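Local coordinates for protein 2,3,4,5-tetrahydropyridine-2,6-dicarboxylate N-succinyltransferase (Campylobacter jejuni, PDB 2RIJ) that probably catalyses the succinyl-CoA-dependent succinylation of tetrahydrodipicolinate, opening its ring to N-succinyl-L-2-amino-6-oxopimelate in the diaminopimelate route to lysine, at residues 26-31 with 50-55; 78-83 with 134-139. One frame throughout, in Å; residues are numbered along the deposited sequence. Where two conformers were deposited one is given.

Interaction 1. Residues 26-31 with 50-55; sequences KAFGIA and LINYEQ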
loop_
_atom_site.group_PDB
_atom_site.type_symbol
_atom_site.label_atom_id
_atom_site.label_comp_id
_atom_site.label_asym_id
_atom_site.label_seq_id
_atom_site.Cartn_x
_atom_site.Cartn_y
_atom_site.Cartn_z
ATOM N N LYS A 26 18.594 26.366 -51.224
ATOM C CA LYS A 26 18.785 25.146 -50.469
ATOM C C LYS A 26 17.681 24.128 -50.767
ATOM O O LYS A 26 17.906 22.933 -50.638
ATOM C CB LYS A 26 18.827 25.472 -48.988
ATOM C CG LYS A 26 19.908 26.504 -48.680
ATOM C CD LYS A 26 20.237 26.620 -47.198
ATOM C CE LYS A 26 21.545 27.446 -46.973
ATOM N NZ LYS A 26 22.641 27.150 -47.978
ATOM N N ALA A 27 16.492 24.613 -51.122
ATOM C CA ALA A 27 15.360 23.766 -51.520
ATOM C C ALA A 27 14.573 24.496 -52.568
ATOM O O ALA A 27 14.439 25.732 -52.509
ATOM C CB ALA A 27 14.450 23.473 -50.346
ATOM N N PHE A 28 14.047 23.753 -53.520
ATOM C CA PHE A 28 13.166 24.318 -54.526
ATOM C C PHE A 28 12.274 23.296 -55.230
ATOM O O PHE A 28 12.566 22.093 -55.317
ATOM C CB PHE A 28 13.959 25.141 -55.569
ATOM C CG PHE A 28 14.752 24.308 -56.540
ATOM C CD1 PHE A 28 16.034 23.868 -56.223
ATOM C CD2 PHE A 28 14.225 23.976 -57.798
ATOM C CE1 PHE A 28 16.763 23.093 -57.123
ATOM C CE2 PHE A 28 14.940 23.190 -58.692
ATOM C CZ PHE A 28 16.223 22.776 -58.367
ATOM N N GLY A 29 11.194 23.817 -55.777
ATOM C CA GLY A 29 10.361 23.093 -56.694
ATOM C C GLY A 29 9.288 23.975 -57.285
ATOM O O GLY A 29 9.226 25.173 -57.003
ATOM N N ILE A 30 8.463 23.362 -58.124
ATOM C CA ILE A 30 7.324 24.002 -58.743
ATOM C C ILE A 30 6.025 23.364 -58.223
ATOM O O ILE A 30 5.819 22.143 -58.329
ATOM C CB ILE A 30 7.396 23.921 -60.300
ATOM C CG1 ILE A 30 8.617 24.644 -60.835
ATOM C CG2 ILE A 30 6.123 24.499 -60.955
ATOM C CD1 ILE A 30 8.869 24.368 -62.371
ATOM N N ALA A 31 5.150 24.206 -57.708
ATOM C CA ALA A 31 3.869 23.805 -57.186
ATOM C C ALA A 31 2.698 24.159 -58.095
ATOM O O ALA A 31 2.682 25.217 -58.700
ATOM C CB ALA A 31 3.650 24.466 -55.835
ATOM N N LEU A 50 7.957 17.049 -57.490
ATOM C CA LEU A 50 9.422 16.925 -57.388
ATOM C C LEU A 50 9.918 17.951 -56.385
ATOM O O LEU A 50 9.571 19.128 -56.478
ATOM C CB LEU A 50 10.119 17.204 -58.727
ATOM C CG LEU A 50 10.050 16.200 -59.876
ATOM C CD1 LEU A 50 10.596 16.851 -61.174
ATOM C CD2 LEU A 50 10.784 14.892 -59.531
ATOM N N ILE A 51 10.700 17.494 -55.419
ATOM C CA ILE A 51 11.320 18.333 -54.419
ATOM C C ILE A 51 12.815 18.206 -54.576
ATOM O O ILE A 51 13.380 17.100 -54.630
ATOM C CB ILE A 51 10.955 17.856 -52.970
ATOM C CG1 ILE A 51 9.458 17.792 -52.784
ATOM C CG2 ILE A 51 11.622 18.723 -51.894
ATOM C CD1 ILE A 51 8.807 19.190 -52.848
ATOM N N ASN A 52 13.459 19.352 -54.621
ATOM C CA ASN A 52 14.906 19.417 -54.725
ATOM C C ASN A 52 15.409 19.942 -53.385
ATOM O O ASN A 52 14.912 20.969 -52.884
ATOM C CB ASN A 52 15.315 20.344 -55.868
ATOM C CG ASN A 52 14.904 19.823 -57.227
ATOM O OD1 ASN A 52 15.596 19.007 -57.814
ATOM N ND2 ASN A 52 13.792 20.318 -57.743
ATOM N N TYR A 53 16.328 19.208 -52.763
ATOM C CA TYR A 53 16.960 19.665 -51.507
ATOM C C TYR A 53 18.461 19.569 -51.673
ATOM O O TYR A 53 18.975 18.494 -51.870
ATOM C CB TYR A 53 16.520 18.842 -50.298
ATOM C CG TYR A 53 17.166 19.327 -49.032
ATOM C CD1 TYR A 53 16.801 20.556 -48.480
ATOM C CD2 TYR A 53 18.164 18.607 -48.421
ATOM C CE1 TYR A 53 17.407 21.023 -47.346
ATOM C CE2 TYR A 53 18.799 19.098 -47.282
ATOM C CZ TYR A 53 18.406 20.297 -46.771
ATOM O OH TYR A 53 19.006 20.797 -45.665
ATOM N N GLU A 54 19.148 20.697 -51.616
ATOM C CA GLU A 54 20.611 20.747 -51.707
ATOM C C GLU A 54 21.144 19.949 -52.916
ATOM O O GLU A 54 22.097 19.173 -52.825
ATOM C CB GLU A 54 21.264 20.346 -50.363
ATOM C CG GLU A 54 20.923 21.304 -49.195
ATOM C CD GLU A 54 21.716 22.612 -49.233
ATOM O OE1 GLU A 54 22.413 22.859 -50.235
ATOM O OE2 GLU A 54 21.644 23.391 -48.254
ATOM N N GLN A 55 20.542 20.203 -54.082
ATOM C CA GLN A 55 20.823 19.447 -55.286
ATOM C C GLN A 55 20.281 20.198 -56.490
ATOM O O GLN A 55 19.421 21.072 -56.328
ATOM C CB GLN A 55 20.136 18.074 -55.228
ATOM C CG GLN A 55 18.635 18.145 -55.258
ATOM C CD GLN A 55 17.983 16.868 -54.916
ATOM O OE1 GLN A 55 16.971 16.825 -54.183
ATOM N NE2 GLN A 55 18.552 15.782 -55.432
HETATM O O HOH W 1 23.657 24.860 -47.487
HETATM O O HOH W 2 9.167 20.538 -58.707
HETATM O O HOH W 3 6.581 19.719 -58.959
#

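Interaction 2. Residues 78-83 with 134-139; sequences ASEFVQ and EPLSVE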
loop_
_atom_site.group_PDB
_atom_site.type_symbol
_atom_site.label_atom_id
_atom_site.label_comp_id
_atom_site.label_asym_id
_atom_site.label_seq_id
_atom_site.Cartn_x
_atom_site.Cartn_y
_atom_site.Cartn_z
ATOM N N ALA A 78 16.449 37.553 -48.763
ATOM C CA ALA A 78 15.243 37.050 -48.113
ATOM C C ALA A 78 15.433 35.554 -47.915
ATOM O O ALA A 78 16.332 34.949 -48.523
ATOM C CB ALA A 78 14.012 37.350 -48.970
ATOM N N SER A 79 14.640 34.950 -47.031
ATOM C CA SER A 79 14.780 33.520 -46.740
ATOM C C SER A 79 14.187 32.637 -47.835
ATOM O O SER A 79 14.464 31.440 -47.916
ATOM C CB SER A 79 14.130 33.153 -45.395
ATOM O OG SER A 79 12.813 33.633 -45.317
ATOM N N GLU A 80 13.344 33.222 -48.666
ATOM C CA GLU A 80 12.607 32.444 -49.640
ATOM C C GLU A 80 12.234 33.314 -50.812
ATOM O O GLU A 80 12.292 34.549 -50.720
ATOM C CB GLU A 80 11.332 31.862 -48.981
ATOM C CG GLU A 80 10.309 32.935 -48.601
ATOM C CD GLU A 80 9.065 32.329 -48.002
ATOM O OE1 GLU A 80 9.179 31.701 -46.921
ATOM O OE2 GLU A 80 7.976 32.520 -48.594
ATOM N N PHE A 81 11.869 32.661 -51.910
ATOM C CA PHE A 81 11.380 33.334 -53.112
ATOM C C PHE A 81 10.280 32.491 -53.729
ATOM O O PHE A 81 10.431 31.276 -53.900
ATOM C CB PHE A 81 12.549 33.663 -54.086
ATOM C CG PHE A 81 12.103 34.116 -55.446
ATOM C CD1 PHE A 81 11.693 35.424 -55.668
ATOM C CD2 PHE A 81 12.116 33.245 -56.519
ATOM C CE1 PHE A 81 11.292 35.842 -56.933
ATOM C CE2 PHE A 81 11.714 33.658 -57.783
ATOM C CZ PHE A 81 11.308 34.970 -57.982
ATOM N N VAL A 82 9.140 33.145 -53.981
ATOM C CA VAL A 82 7.965 32.533 -54.572
ATOM C C VAL A 82 7.509 33.391 -55.736
ATOM O O VAL A 82 7.382 34.600 -55.598
ATOM C CB VAL A 82 6.819 32.443 -53.538
ATOM C CG1 VAL A 82 5.575 31.822 -54.131
ATOM C CG2 VAL A 82 7.275 31.669 -52.278
ATOM N N GLN A 83 7.231 32.782 -56.880
ATOM C CA GLN A 83 6.756 33.546 -58.031
ATOM C C GLN A 83 5.940 32.694 -58.961
ATOM O O GLN A 83 6.353 31.594 -59.312
ATOM C CB GLN A 83 7.962 34.100 -58.803
ATOM C CG GLN A 83 7.654 35.227 -59.779
ATOM C CD GLN A 83 7.424 36.576 -59.093
ATOM O OE1 GLN A 83 7.769 36.782 -57.932
ATOM N NE2 GLN A 83 6.812 37.471 -59.805
ATOM N N GLU A 134 11.532 31.060 -40.607
ATOM C CA GLU A 134 10.104 30.963 -40.573
ATOM C C GLU A 134 9.539 31.167 -41.970
ATOM O O GLU A 134 9.980 32.057 -42.711
ATOM C CB GLU A 134 9.521 32.044 -39.701
ATOM C CG GLU A 134 9.830 31.929 -38.251
ATOM C CD GLU A 134 9.047 32.971 -37.431
ATOM O OE1 GLU A 134 8.535 33.962 -38.044
ATOM O OE2 GLU A 134 8.939 32.763 -36.190
ATOM N N PRO A 135 8.546 30.353 -42.332
ATOM C CA PRO A 135 7.906 30.515 -43.618
ATOM C C PRO A 135 7.181 31.851 -43.708
ATOM O O PRO A 135 6.602 32.311 -42.732
ATOM C CB PRO A 135 6.904 29.343 -43.672
ATOM C CG PRO A 135 6.684 28.943 -42.241
ATOM C CD PRO A 135 7.986 29.219 -41.559
ATOM N N LEU A 136 7.208 32.459 -44.887
ATOM C CA LEU A 136 6.493 33.693 -45.106
ATOM C C LEU A 136 5.293 33.542 -46.001
ATOM O O LEU A 136 4.586 34.505 -46.270
ATOM C CB LEU A 136 7.456 34.698 -45.688
ATOM C CG LEU A 136 8.689 34.945 -44.821
ATOM C CD1 LEU A 136 9.635 35.806 -45.597
ATOM C CD2 LEU A 136 8.264 35.595 -43.513
ATOM N N SER A 137 5.067 32.334 -46.499
ATOM C CA SER A 137 4.011 32.112 -47.480
ATOM C C SER A 137 3.417 30.742 -47.305
ATOM O O SER A 137 4.070 29.849 -46.779
ATOM C CB SER A 137 4.530 32.281 -48.910
ATOM O OG SER A 137 5.554 31.365 -49.268
ATOM N N VAL A 138 2.187 30.578 -47.786
ATOM C CA VAL A 138 1.568 29.269 -47.911
ATOM C C VAL A 138 2.465 28.345 -48.742
ATOM O O VAL A 138 2.699 27.194 -48.382
ATOM C CB VAL A 138 0.170 29.344 -48.521
ATOM C CG1 VAL A 138 -0.400 27.930 -48.689
ATOM C CG2 VAL A 138 -0.763 30.222 -47.631
ATOM N N GLU A 139 2.979 28.861 -49.841
ATOM C CA GLU A 139 3.824 28.083 -50.729
ATOM C C GLU A 139 5.073 27.527 -50.014
ATOM O O GLU A 139 5.456 26.369 -50.223
ATOM C CB GLU A 139 4.243 28.943 -51.946
ATOM C CG GLU A 139 3.089 29.358 -52.887
ATOM C CD GLU A 139 2.437 30.720 -52.572
ATOM O OE1 GLU A 139 2.375 31.167 -51.387
ATOM O OE2 GLU A 139 1.934 31.336 -53.538
HETATM O O HOH W 4 11.281 31.378 -45.163
#

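Interaction 1. Residues 26-31 with 50-55
Lys26 meets Glu54 through both backbone and side chain. Its carbonyl O accepts the N-H of Glu54 (N to O 2.7 Å), and the two side chains run next to each other in the same direction. The bend of Glu54 at chi2 (-77°) turns CD back toward Lys26, and Glu54 OE2 lies 3.6 Å from Lys26 CB. The salt bridge is long, 3.9 Å from Lys26 NZ to Glu54 OE2, and a water that accepts from NZ and donates to OE2 bridges the gap. Ala27 pairs with Tyr53 as a non-hydrogen-bonded antiparallel pair; its CB lies at the edge of the tyrosine ring, 4.2 Å from Tyr53 CD1, while its CA approaches Asn52 O in a CA-H...O contact.

Phe28 and Asn52 form the hydrogen-bonded pair, Phe28 N giving to Asn52 O and Asn52 N to Phe28 O. A third bond adds the side chain: Asn52 ND2 donates to Phe28 O (3.2 Å), from above the carbonyl plane; Phe28 O thus accepts both the main-chain and the side-chain N-H of Asn52. The phenyl ring and the amide are stacked, their planes 10° apart, with Asn52 CB 3.6 Å from the centroid of the Phe28 ring in a CH-pi contact. Asn56 is hydrogen-bonded to Asn52 OD1 and Asn108 to ND2, so both polar ends of the amide have partners. Gln55 O sits at the ring edge, 3.4 Å from Phe28 CE1.

Beyond Gly29 the backbones part, and waters take over: one links Ile30 N to Leu50 O, while another donates to Ile30 O. On its other side, strand 27-35 pairs with 124-129, where Lys26 and Ala27 both face Leu129 in a classic beta bulge. The short strand 52-53 is an antiparallel addition to the sheet of the N-terminal region.

Interaction 2. Residues 78-83 with 134-139
Glu80 reaches from its strand to the turn before helix 138-149 and binds two consecutive residues there. Leu136 N donates to Glu80 OE1 at 2.9 Å, from above the carboxylate plane, and Ser137 OG donates to Glu80 OE2 at 2.8 Å on the syn side, 22° out of that plane. The side chain is extended beyond CG (chi2 178°), which carries CD across to the turn. Ser140 of the same helix gives OE1 a further hydrogen-bonding partner.

Water extends this polar network. One molecule lies 2.7 Å from Ser79 OG and is also within hydrogen-bonding distance of Glu80 OE1 and Glu134 O, joining the residue before strand 80-84 to Glu134.

Van der Waals contacts surround the hydrogen bonds. The Leu136 side chain crosses that of Glu80 at a slant, its CB 3.7 Å from Glu80 OE2. Farther along the strand, Val82 CG2 touches Ser137 OG at 3.5 Å. Val82 CG1, anti to its backbone N (chi1 179°), meets the first turn of the helix, 3.7 Å from Glu139 CD; these two side chains cross at about a right angle.

Ser137 is the N-cap of helix 138-149: its OG also binds Ser140 N, linking the helix start to the carboxylate that accepts its hydroxyl proton. The positive end of the helix dipole and three protein partners would be expected to favour an ionised Glu80, although Glu139, with its OE1 6.4 Å from Glu80 OE2, probably offsets part of that effect. The chemistry therefore couples capping of the helix to its attachment to strand 80-84.

Interactions 1 and 2 follow one another along the chain, the first closing before the second opens, and both lie in the N-terminal family region. Their centres are 13 Å apart and their nearest atoms about 6 Å, without touching. Strand 124-129 connects them: it pairs with 27-35 of interaction 1 along one edge and with 80-84 of interaction 2 along the other, within one antiparallel sheet. Helix 138-149 also serves both, starting in interaction 2 and packing Leu147 on Ala27, and Leu143 and Tyr146 on Ile51, in interaction 1. This helix therefore touches both strand contacts, within the N-terminal region and away from the predicted succinyl-CoA site.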